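Putative SnoaL-like polyketide cyclase (Shewanella putrefaciens, PDB 3GZB) is a putative SnoaL-like polyketide cyclase, probably of the NTF2-like fold, whose substrate and reaction remain unassigned. Local coordinates at residues A[36-41]-A[72-77]; A[43-48]-A[65-70]; A[98-103]-A[138-143]. All coordinates share one frame; numbering follows the deposited sequence.

Interaction 1. Residues A[36-41]-A[72-77]; sequences HDYKTL and RAHQGV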
loop_
_atom_site.group_PDB
_atom_site.type_symbol
_atom_site.label_atom_id
_atom_site.label_comp_id
_atom_site.label_asym_id
_atom_site.label_seq_id
_atom_site.Cartn_x
_atom_site.Cartn_y
_atom_site.Cartn_z
ATOM N N HIS A 36 -12.528 17.885 -1.418
ATOM C CA HIS A 36 -11.923 19.067 -2.062
ATOM C C HIS A 36 -11.918 20.261 -1.112
ATOM O O HIS A 36 -12.080 21.425 -1.553
ATOM C CB HIS A 36 -12.638 19.382 -3.404
ATOM C CG HIS A 36 -12.730 18.222 -4.329
ATOM N ND1 HIS A 36 -13.898 17.517 -4.507
ATOM C CD2 HIS A 36 -11.808 17.630 -5.125
ATOM C CE1 HIS A 36 -13.699 16.570 -5.411
ATOM N NE2 HIS A 36 -12.419 16.595 -5.777
ATOM N N ASP A 37 -11.699 20.002 0.184
ATOM C CA ASP A 37 -11.612 21.065 1.189
ATOM C C ASP A 37 -10.173 21.549 1.269
ATOM O O ASP A 37 -9.418 21.168 2.179
ATOM C CB ASP A 37 -12.162 20.594 2.525
ATOM C CG ASP A 37 -12.071 21.643 3.638
ATOM O OD1 ASP A 37 -11.674 22.800 3.377
ATOM O OD2 ASP A 37 -12.376 21.230 4.780
ATOM N N TYR A 38 -9.777 22.366 0.295
ATOM C CA TYR A 38 -8.383 22.807 0.182
ATOM C C TYR A 38 -7.968 23.738 1.306
ATOM O O TYR A 38 -6.795 23.738 1.661
ATOM C CB TYR A 38 -8.101 23.463 -1.162
ATOM C CG TYR A 38 -8.447 22.573 -2.312
ATOM C CD1 TYR A 38 -7.815 21.427 -2.501
ATOM C CD2 TYR A 38 -9.490 22.905 -3.167
ATOM C CE1 TYR A 38 -8.151 20.562 -3.583
ATOM C CE2 TYR A 38 -9.832 22.108 -4.203
ATOM C CZ TYR A 38 -9.178 20.944 -4.419
ATOM O OH TYR A 38 -9.554 20.130 -5.477
ATOM N N LYS A 39 -8.894 24.492 1.883
ATOM C CA LYS A 39 -8.575 25.334 3.046
ATOM C C LYS A 39 -8.049 24.488 4.201
ATOM O O LYS A 39 -6.998 24.802 4.810
ATOM C CB LYS A 39 -9.810 26.174 3.460
ATOM C CG LYS A 39 -9.459 27.139 4.566
ATOM C CD LYS A 39 -10.666 27.926 5.104
ATOM C CE LYS A 39 -10.275 28.730 6.359
ATOM N NZ LYS A 39 -11.346 28.704 7.413
ATOM N N THR A 40 -8.702 23.362 4.463
ATOM C CA THR A 40 -8.232 22.449 5.501
ATOM C C THR A 40 -7.009 21.714 5.032
ATOM O O THR A 40 -6.054 21.532 5.778
ATOM C CB THR A 40 -9.324 21.446 5.879
ATOM O OG1 THR A 40 -10.447 22.154 6.437
ATOM C CG2 THR A 40 -8.817 20.395 6.880
ATOM N N LEU A 41 -7.040 21.241 3.789
ATOM C CA LEU A 41 -5.953 20.416 3.293
ATOM C C LEU A 41 -4.609 21.121 3.362
ATOM O O LEU A 41 -3.602 20.515 3.776
ATOM C CB LEU A 41 -6.210 19.927 1.867
ATOM C CG LEU A 41 -5.424 18.671 1.463
ATOM C CD1 LEU A 41 -5.936 17.449 2.206
ATOM C CD2 LEU A 41 -5.455 18.394 -0.064
ATOM N N ARG A 72 -6.463 21.860 -9.883
ATOM C CA ARG A 72 -6.571 21.726 -11.346
ATOM C C ARG A 72 -7.058 20.323 -11.787
ATOM O O ARG A 72 -7.957 20.204 -12.625
ATOM C CB ARG A 72 -5.284 22.084 -12.066
ATOM C CG ARG A 72 -4.911 23.531 -11.955
ATOM C CD ARG A 72 -3.578 23.812 -12.643
ATOM N NE ARG A 72 -3.174 25.193 -12.548
ATOM C CZ ARG A 72 -3.574 26.163 -13.367
ATOM N NH1 ARG A 72 -4.441 25.914 -14.348
ATOM N NH2 ARG A 72 -3.108 27.418 -13.215
ATOM N N ALA A 73 -6.497 19.285 -11.205
ATOM C CA ALA A 73 -6.868 17.928 -11.568
ATOM C C ALA A 73 -8.363 17.657 -11.310
ATOM O O ALA A 73 -8.973 16.860 -12.031
ATOM C CB ALA A 73 -5.968 16.927 -10.814
ATOM N N HIS A 74 -8.923 18.302 -10.288
ATOM C CA HIS A 74 -10.303 18.042 -9.876
ATOM C C HIS A 74 -11.339 19.050 -10.318
ATOM O O HIS A 74 -12.464 19.034 -9.805
ATOM C CB HIS A 74 -10.330 17.799 -8.373
ATOM C CG HIS A 74 -9.806 16.453 -8.011
ATOM N ND1 HIS A 74 -10.583 15.464 -7.440
ATOM C CD2 HIS A 74 -8.567 15.919 -8.146
ATOM C CE1 HIS A 74 -9.860 14.375 -7.274
ATOM N NE2 HIS A 74 -8.625 14.621 -7.678
ATOM N N GLN A 75 -10.981 19.932 -11.245
ATOM C CA GLN A 75 -11.973 20.838 -11.814
ATOM C C GLN A 75 -13.176 20.059 -12.263
ATOM O O GLN A 75 -13.051 19.166 -13.095
ATOM C CB GLN A 75 -11.381 21.656 -12.967
ATOM C CG GLN A 75 -12.435 22.552 -13.603
ATOM C CD GLN A 75 -12.034 23.461 -14.738
ATOM O OE1 GLN A 75 -12.927 24.102 -15.316
ATOM N NE2 GLN A 75 -10.772 23.486 -15.118
ATOM N N GLY A 76 -14.315 20.404 -11.681
ATOM C CA GLY A 76 -15.596 19.773 -12.063
ATOM C C GLY A 76 -15.904 18.436 -11.388
ATOM O O GLY A 76 -16.979 17.880 -11.606
ATOM N N VAL A 77 -14.968 17.922 -10.615
ATOM C CA VAL A 77 -15.140 16.628 -9.967
ATOM C C VAL A 77 -15.934 16.838 -8.693
ATOM O O VAL A 77 -15.596 17.685 -7.859
ATOM C CB VAL A 77 -13.772 15.967 -9.702
ATOM C CG1 VAL A 77 -13.958 14.577 -9.011
ATOM C CG2 VAL A 77 -13.014 15.817 -11.062
#
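His36 and His74 meet through a single short hydrogen bond, His36 NE2 to His74 ND1 at 2.7 Å (151°). The two imidazoles are not stacked: they touch rim to rim with planes at 57°. His74 ND1 lies in the plane of the His36 ring, at its edge, whereas NE2 of His36 approaches the His74 ring obliquely. This is the tight part of the contact. His36 occupies the positive-phi position of a Schellman motif; its CB points toward 72-77 and, with CG anti to its own carbonyl carbon (chi1 -52°), the ring reaches His74. There His36 CE1 also comes within 3.3 Å of Val77 O, and the His36 NE2 edge rests 4.1 Å from Val77 CG1. The type II turn from His74 to Val77 brings both residues together against the His36 ring. Packing thins toward Tyr38, whose OH merely touches His74 CB at 3.8 Å. On the looser, solvent side, Gln75 and Arg72 point away from 36-41. His74 NE2 is hydrogen-bonded to bound MRD, probably from the crystallisation liquor. Well back from the interface, Asp37 caps its helix, OD1 accepting from Thr40 N and OD2 from Thr40 OG1. The histidine pair thus joins the loop between helices 21-34 and 38-42 to the end of helix 63-73; Tyr80 meets both rings, Tyr38 lies on Leu70 and Glu71, and His74 and Val77 pack on Phe102 of strand 93-103.

Interaction 2. Residues A[43-48]-A[65-70]; sequences TFYNRD and FIIDFL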
loop_
_atom_site.group_PDB
_atom_site.type_symbol
_atom_site.label_atom_id
_atom_site.label_comp_id
_atom_site.label_asym_id
_atom_site.label_seq_id
_atom_site.Cartn_x
_atom_site.Cartn_y
_atom_site.Cartn_z
ATOM N N THR A 43 -3.478 23.149 5.453
ATOM C CA THR A 43 -2.949 23.117 6.847
ATOM C C THR A 43 -2.093 21.890 7.129
ATOM O O THR A 43 -1.289 21.896 8.068
ATOM C CB THR A 43 -4.021 23.223 7.921
ATOM O OG1 THR A 43 -4.721 22.004 8.100
ATOM C CG2 THR A 43 -5.013 24.389 7.669
ATOM N N PHE A 44 -2.241 20.830 6.332
ATOM C CA PHE A 44 -1.483 19.631 6.551
ATOM C C PHE A 44 -0.159 19.636 5.775
ATOM O O PHE A 44 0.623 18.687 5.900
ATOM C CB PHE A 44 -2.261 18.392 6.077
ATOM C CG PHE A 44 -3.371 17.968 6.999
ATOM C CD1 PHE A 44 -4.660 18.459 6.835
ATOM C CD2 PHE A 44 -3.134 17.042 7.999
ATOM C CE1 PHE A 44 -5.682 18.018 7.701
ATOM C CE2 PHE A 44 -4.162 16.631 8.847
ATOM C CZ PHE A 44 -5.404 17.116 8.697
ATOM N N TYR A 45 0.130 20.687 5.005
ATOM C CA TYR A 45 1.347 20.707 4.203
ATOM C C TYR A 45 2.267 21.853 4.605
ATOM O O TYR A 45 1.815 22.916 5.090
ATOM C CB TYR A 45 1.035 20.896 2.699
ATOM C CG TYR A 45 0.188 19.839 2.050
ATOM C CD1 TYR A 45 0.323 18.502 2.365
ATOM C CD2 TYR A 45 -0.761 20.194 1.095
ATOM C CE1 TYR A 45 -0.438 17.533 1.727
ATOM C CE2 TYR A 45 -1.542 19.251 0.461
ATOM C CZ TYR A 45 -1.396 17.904 0.794
ATOM O OH TYR A 45 -2.180 16.986 0.113
ATOM N N ASN A 46 3.553 21.656 4.402
ATOM C CA ASN A 46 4.517 22.765 4.338
ATOM C C ASN A 46 5.386 22.688 3.102
ATOM O O ASN A 46 5.081 21.901 2.192
ATOM C CB ASN A 46 5.325 22.872 5.636
ATOM C CG ASN A 46 6.392 21.842 5.760
ATOM O OD1 ASN A 46 6.538 20.919 4.946
ATOM N ND2 ASN A 46 7.205 22.000 6.810
ATOM N N ARG A 47 6.421 23.514 2.996
ATOM C CA ARG A 47 7.213 23.570 1.779
ATOM C C ARG A 47 7.964 22.250 1.470
ATOM O O ARG A 47 8.415 22.066 0.344
ATOM C CB ARG A 47 8.228 24.733 1.860
ATOM C CG ARG A 47 9.327 24.539 2.862
ATOM C CD ARG A 47 10.166 25.816 2.932
ATOM N NE ARG A 47 11.391 25.724 3.711
ATOM C CZ ARG A 47 12.296 26.706 3.743
ATOM N NH1 ARG A 47 12.082 27.823 3.046
ATOM N NH2 ARG A 47 13.412 26.587 4.459
ATOM N N ASP A 48 8.063 21.356 2.452
ATOM C CA ASP A 48 8.780 20.099 2.289
ATOM C C ASP A 48 7.835 18.924 2.052
ATOM O O ASP A 48 8.315 17.831 1.775
ATOM C CB ASP A 48 9.620 19.774 3.542
ATOM C CG ASP A 48 10.726 20.834 3.804
ATOM O OD1 ASP A 48 11.366 21.272 2.835
ATOM O OD2 ASP A 48 10.868 21.197 4.981
ATOM N N PHE A 65 2.525 23.776 -4.468
ATOM C CA PHE A 65 2.518 23.056 -5.740
ATOM C C PHE A 65 1.532 21.874 -5.690
ATOM O O PHE A 65 0.879 21.580 -6.705
ATOM C CB PHE A 65 3.927 22.518 -5.991
ATOM C CG PHE A 65 4.987 23.553 -6.315
ATOM C CD1 PHE A 65 4.763 24.907 -6.357
ATOM C CD2 PHE A 65 6.282 23.137 -6.531
ATOM C CE1 PHE A 65 5.777 25.830 -6.658
ATOM C CE2 PHE A 65 7.299 24.047 -6.812
ATOM C CZ PHE A 65 7.048 25.389 -6.872
ATOM N N ILE A 66 1.438 21.217 -4.547
ATOM C CA ILE A 66 0.515 20.092 -4.393
ATOM C C ILE A 66 -0.932 20.606 -4.530
ATOM O O ILE A 66 -1.717 20.054 -5.292
ATOM C CB ILE A 66 0.717 19.349 -3.063
ATOM C CG1 ILE A 66 2.107 18.773 -2.975
ATOM C CG2 ILE A 66 -0.400 18.305 -2.846
ATOM C CD1 ILE A 66 2.497 18.313 -1.544
ATOM N N ILE A 67 -1.259 21.680 -3.804
ATOM C CA ILE A 67 -2.633 22.205 -3.831
ATOM C C ILE A 67 -3.019 22.645 -5.238
ATOM O O ILE A 67 -4.132 22.410 -5.713
ATOM C CB ILE A 67 -2.853 23.325 -2.796
ATOM C CG1 ILE A 67 -2.741 22.767 -1.363
ATOM C CG2 ILE A 67 -4.219 24.070 -3.007
ATOM C CD1 ILE A 67 -3.951 21.967 -0.865
ATOM N N ASP A 68 -2.110 23.341 -5.932
ATOM C CA ASP A 68 -2.456 23.744 -7.295
ATOM C C ASP A 68 -2.710 22.551 -8.220
ATOM O O ASP A 68 -3.664 22.581 -8.990
ATOM C CB ASP A 68 -1.371 24.657 -7.900
ATOM C CG ASP A 68 -1.832 25.340 -9.138
ATOM O OD1 ASP A 68 -2.609 26.309 -8.992
ATOM O OD2 ASP A 68 -1.438 24.953 -10.258
ATOM N N PHE A 69 -1.867 21.537 -8.155
ATOM C CA PHE A 69 -2.054 20.315 -8.924
ATOM C C PHE A 69 -3.405 19.655 -8.607
ATOM O O PHE A 69 -4.141 19.276 -9.534
ATOM C CB PHE A 69 -0.845 19.379 -8.715
ATOM C CG PHE A 69 -1.187 17.916 -8.638
ATOM C CD1 PHE A 69 -1.507 17.203 -9.750
ATOM C CD2 PHE A 69 -1.163 17.283 -7.429
ATOM C CE1 PHE A 69 -1.825 15.849 -9.649
ATOM C CE2 PHE A 69 -1.506 15.923 -7.314
ATOM C CZ PHE A 69 -1.825 15.229 -8.423
ATOM N N LEU A 70 -3.730 19.548 -7.330
ATOM C CA LEU A 70 -5.009 18.902 -6.903
ATOM C C LEU A 70 -6.197 19.696 -7.410
ATOM O O LEU A 70 -7.136 19.106 -7.971
ATOM C CB LEU A 70 -5.065 18.780 -5.397
ATOM C CG LEU A 70 -4.092 17.816 -4.786
ATOM C CD1 LEU A 70 -4.146 17.932 -3.221
ATOM C CD2 LEU A 70 -4.415 16.368 -5.252
#
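Tyr45 lays one face of its ring over Ile66 on helix 63-73, with Ile67 at the edge and Leu70 at the hydroxyl. The two branches of Ile66 do different work. CG2, anti to the backbone N, presses on the outer rim of the ring, 3.6 Å from Tyr45 CE2 and 3.7 Å from Tyr45 OH. The other branch runs out through CG1 in an extended form (chi2 166°) and sets CD1 over one face. Ile67 comes from a different direction: its bent CG1-CD1 arm reaches the ring at the edge, near its plane, with CD1 3.9 Å from Tyr45 CE2. One turn on from Ile66, Leu70 CD1 touches Tyr45 OH at 4.0 Å. The loop 43-48 has no regular helix or strand, yet it is held locally: Asn46 OD1 accepts from Asp48 N at 3.0 Å in an Asx turn, and the backbone of Asn46 bonds that of Gly63, at the start of the same helix. Phe51 of strand 50-53 touches both Tyr45 and Ile66. Replacing Tyr45 by an alanine would probably open a gap over Ile66 and Ile67 and cost the Tyr29 hydroxyl one of its hydrogen-bond partners. Across the contact no hydrogen bond forms; its substance is the aromatic ring against branched aliphatic groups, largely buried. The phenol oxygen, lying among methyls, finds its polar partner in Tyr29 of helix 21-34, which implies that apolar contact seats the ring while one hydrogen bond outside the two segments satisfies its buried end.

Interaction 3. Residues A[98-103]-A[138-143]; sequences GNYHFK and HVDLID. With EDO (1,2-ethanediol), chain M.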
loop_
_atom_site.group_PDB
_atom_site.type_symbol
_atom_site.label_atom_id
_atom_site.label_comp_id
_atom_site.label_asym_id
_atom_site.label_seq_id
_atom_site.Cartn_x
_atom_site.Cartn_y
_atom_site.Cartn_z
ATOM N N GLY A 98 -7.922 0.182 -0.299
ATOM C CA GLY A 98 -9.314 0.380 -0.590
ATOM C C GLY A 98 -9.580 0.709 -2.038
ATOM O O GLY A 98 -8.810 0.322 -2.901
ATOM N N ASN A 99 -10.735 1.323 -2.317
ATOM C CA ASN A 99 -11.162 1.702 -3.646
ATOM C C ASN A 99 -11.604 3.159 -3.593
ATOM O O ASN A 99 -12.357 3.557 -2.671
ATOM C CB ASN A 99 -12.344 0.857 -4.179
ATOM C CG ASN A 99 -11.973 -0.558 -4.462
ATOM O OD1 ASN A 99 -11.485 -0.867 -5.533
ATOM N ND2 ASN A 99 -12.227 -1.449 -3.503
ATOM N N TYR A 100 -11.172 3.953 -4.568
ATOM C CA TYR A 100 -11.668 5.284 -4.724
ATOM C C TYR A 100 -12.859 5.279 -5.682
ATOM O O TYR A 100 -12.735 4.826 -6.835
ATOM C CB TYR A 100 -10.617 6.248 -5.255
ATOM C CG TYR A 100 -9.498 6.603 -4.286
ATOM C CD1 TYR A 100 -9.693 7.559 -3.288
ATOM C CD2 TYR A 100 -8.281 5.963 -4.318
ATOM C CE1 TYR A 100 -8.680 7.914 -2.440
ATOM C CE2 TYR A 100 -7.258 6.303 -3.399
ATOM C CZ TYR A 100 -7.474 7.291 -2.481
ATOM O OH TYR A 100 -6.442 7.663 -1.637
ATOM N N HIS A 101 -13.992 5.735 -5.194
ATOM C CA HIS A 101 -15.251 5.769 -5.951
ATOM C C HIS A 101 -15.566 7.180 -6.377
ATOM O O HIS A 101 -15.799 8.052 -5.525
ATOM C CB HIS A 101 -16.376 5.187 -5.069
ATOM C CG HIS A 101 -17.691 5.128 -5.759
ATOM N ND1 HIS A 101 -18.879 5.106 -5.068
ATOM C CD2 HIS A 101 -18.006 5.008 -7.072
ATOM C CE1 HIS A 101 -19.884 5.012 -5.931
ATOM N NE2 HIS A 101 -19.388 4.947 -7.156
ATOM N N PHE A 102 -15.602 7.369 -7.703
ATOM C CA PHE A 102 -15.967 8.625 -8.324
ATOM C C PHE A 102 -17.281 8.433 -9.096
ATOM O O PHE A 102 -17.416 7.496 -9.901
ATOM C CB PHE A 102 -14.926 9.106 -9.331
ATOM C CG PHE A 102 -13.602 9.505 -8.741
ATOM C CD1 PHE A 102 -12.633 8.558 -8.480
ATOM C CD2 PHE A 102 -13.307 10.845 -8.525
ATOM C CE1 PHE A 102 -11.385 8.938 -8.018
ATOM C CE2 PHE A 102 -12.052 11.219 -8.020
ATOM C CZ PHE A 102 -11.113 10.271 -7.789
ATOM N N LYS A 103 -18.213 9.344 -8.876
ATOM C CA LYS A 103 -19.462 9.435 -9.649
ATOM C C LYS A 103 -19.756 10.884 -9.991
ATOM O O LYS A 103 -19.710 11.765 -9.107
ATOM C CB LYS A 103 -20.615 8.809 -8.912
ATOM C CG LYS A 103 -21.953 8.836 -9.701
ATOM C CD LYS A 103 -22.970 7.933 -9.011
ATOM C CE LYS A 103 -24.195 7.652 -9.891
ATOM N NZ LYS A 103 -25.415 8.357 -9.400
ATOM N N HIS A 138 2.710 11.773 1.159
ATOM C CA HIS A 138 1.516 11.063 0.700
ATOM C C HIS A 138 1.934 10.262 -0.514
ATOM O O HIS A 138 2.415 10.844 -1.502
ATOM C CB HIS A 138 0.445 12.092 0.378
ATOM C CG HIS A 138 -0.827 11.541 -0.195
ATOM N ND1 HIS A 138 -2.022 12.196 -0.055
ATOM C CD2 HIS A 138 -1.097 10.415 -0.906
ATOM C CE1 HIS A 138 -2.975 11.513 -0.667
ATOM N NE2 HIS A 138 -2.450 10.412 -1.193
ATOM N N VAL A 139 1.851 8.924 -0.423
ATOM C CA VAL A 139 2.175 8.053 -1.571
ATOM C C VAL A 139 0.924 7.343 -2.048
ATOM O O VAL A 139 0.260 6.669 -1.212
ATOM C CB VAL A 139 3.226 7.013 -1.235
ATOM C CG1 VAL A 139 3.518 6.139 -2.468
ATOM C CG2 VAL A 139 4.527 7.678 -0.731
ATOM N N ASP A 140 0.588 7.474 -3.335
ATOM C CA ASP A 140 -0.496 6.765 -3.947
ATOM C C ASP A 140 -0.007 5.681 -4.893
ATOM O O ASP A 140 0.921 5.902 -5.670
ATOM C CB ASP A 140 -1.409 7.679 -4.744
ATOM C CG ASP A 140 -2.488 8.354 -3.914
ATOM O OD1 ASP A 140 -2.686 8.051 -2.705
ATOM O OD2 ASP A 140 -3.170 9.253 -4.529
ATOM N N LEU A 141 -0.638 4.519 -4.794
ATOM C CA LEU A 141 -0.457 3.414 -5.737
ATOM C C LEU A 141 -1.825 3.092 -6.300
ATOM O O LEU A 141 -2.613 2.381 -5.662
ATOM C CB LEU A 141 0.157 2.187 -5.034
ATOM C CG LEU A 141 1.556 2.318 -4.461
ATOM C CD1 LEU A 141 1.894 1.105 -3.581
ATOM C CD2 LEU A 141 2.583 2.514 -5.564
ATOM N N ILE A 142 -2.138 3.653 -7.466
ATOM C CA ILE A 142 -3.493 3.615 -8.045
ATOM C C ILE A 142 -3.543 2.590 -9.151
ATOM O O ILE A 142 -2.633 2.533 -10.000
ATOM C CB ILE A 142 -3.837 4.966 -8.635
ATOM C CG1 ILE A 142 -3.703 6.093 -7.613
ATOM C CG2 ILE A 142 -5.251 5.016 -9.248
ATOM C CD1 ILE A 142 -4.515 5.976 -6.362
ATOM N N ASP A 143 -4.620 1.780 -9.181
ATOM C CA ASP A 143 -4.813 0.784 -10.251
ATOM C C ASP A 143 -5.517 1.422 -11.460
ATOM O O ASP A 143 -6.727 1.279 -11.688
ATOM C CB ASP A 143 -5.619 -0.431 -9.703
ATOM C CG ASP A 143 -5.823 -1.537 -10.700
ATOM O OD1 ASP A 143 -5.358 -1.456 -11.847
ATOM O OD2 ASP A 143 -6.516 -2.485 -10.281
HETATM C C1 EDO M . -18.938 9.063 -5.105
HETATM O O1 EDO M . -18.527 10.168 -5.958
HETATM C C2 EDO M . -20.076 9.474 -4.210
HETATM O O2 EDO M . -21.156 9.536 -5.156
HETATM O O HOH W 1 -5.228 10.044 -2.783
#
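Tyr100 faces Asp140 and Ile142 of strand 134-142, and its side chain can be followed outward. CB leaves strand 93-103 in the direction of strand 134-142, CG standing anti to the carbonyl carbon (chi1 -71°). The ring stacks with Phe82, and farther out CE2 receives Ile142 CD1 at 4.1 Å, an oblique apolar touch in which the two side chains cross at about a right angle. The hydroxyl then enters a polar cluster. Tyr100 OH stays 3.9 Å from Asp140 OD1; Thr124 OG1 is hydrogen-bonded to both, while a water 2.9 Å from Tyr100 OH donates to the other carboxylate oxygen, Asp140 OD2, at 2.8 Å. The phenol ring and the carboxylate are turned 59° against each other. His138 completes the cluster. Its NE2 donates to Asp140 OD1 at 2.8 Å (142°), the acceptor lying in the plane of the imidazole, although the nitrogen itself comes from above the carboxylate plane; a weak bond of 3.2 Å runs from His138 NE2 to the same water. On its other side His138 ND1 is hydrogen-bonded to Tyr29 OH, and bonds at both nitrogens are likely to fix the ring's rotation. Such a buried polar group is consistent with the pocket inside the cone of NTF2-like proteins, but no catalytic role is established here. At the far end of 98-103, Lys103 N donates to O1 of an ethanediol, probably from the crystallisation liquor. Strand 115-129 lies between the two strands and pairs with both; helix 21-34 covers the cluster through Met30 and Leu33, while Leu141 O is hydrogen-bonded to Tyr88 OH, and Asp143 OD2 to His86 NE2, of the second subunit.

How the interactions relate
Interactions 1 and 2 share helix 63-73, and interaction 2 is nested in the loop that interaction 1 closes. Their centres are 11 Å apart, and they touch where Leu41 CD2 meets Leu70 CD1 at 3.4 Å. Interaction 3 lies on the sheet, its centre about 15 Å from that of interaction 1; Phe102 CD2 joins them, 3.8 Å from Val77 CG1. Interactions 2 and 3 do not touch, but Tyr29 bridges them, its hydroxyl hydrogen-bonded to Tyr45 OH and His138 ND1. Bound MRD, probably from the crystallisation liquor, comes within about 3 Å of the side chains of His74 and Leu70 and about 4 Å of that of Tyr100, possibly marking a pocket between helices and sheet.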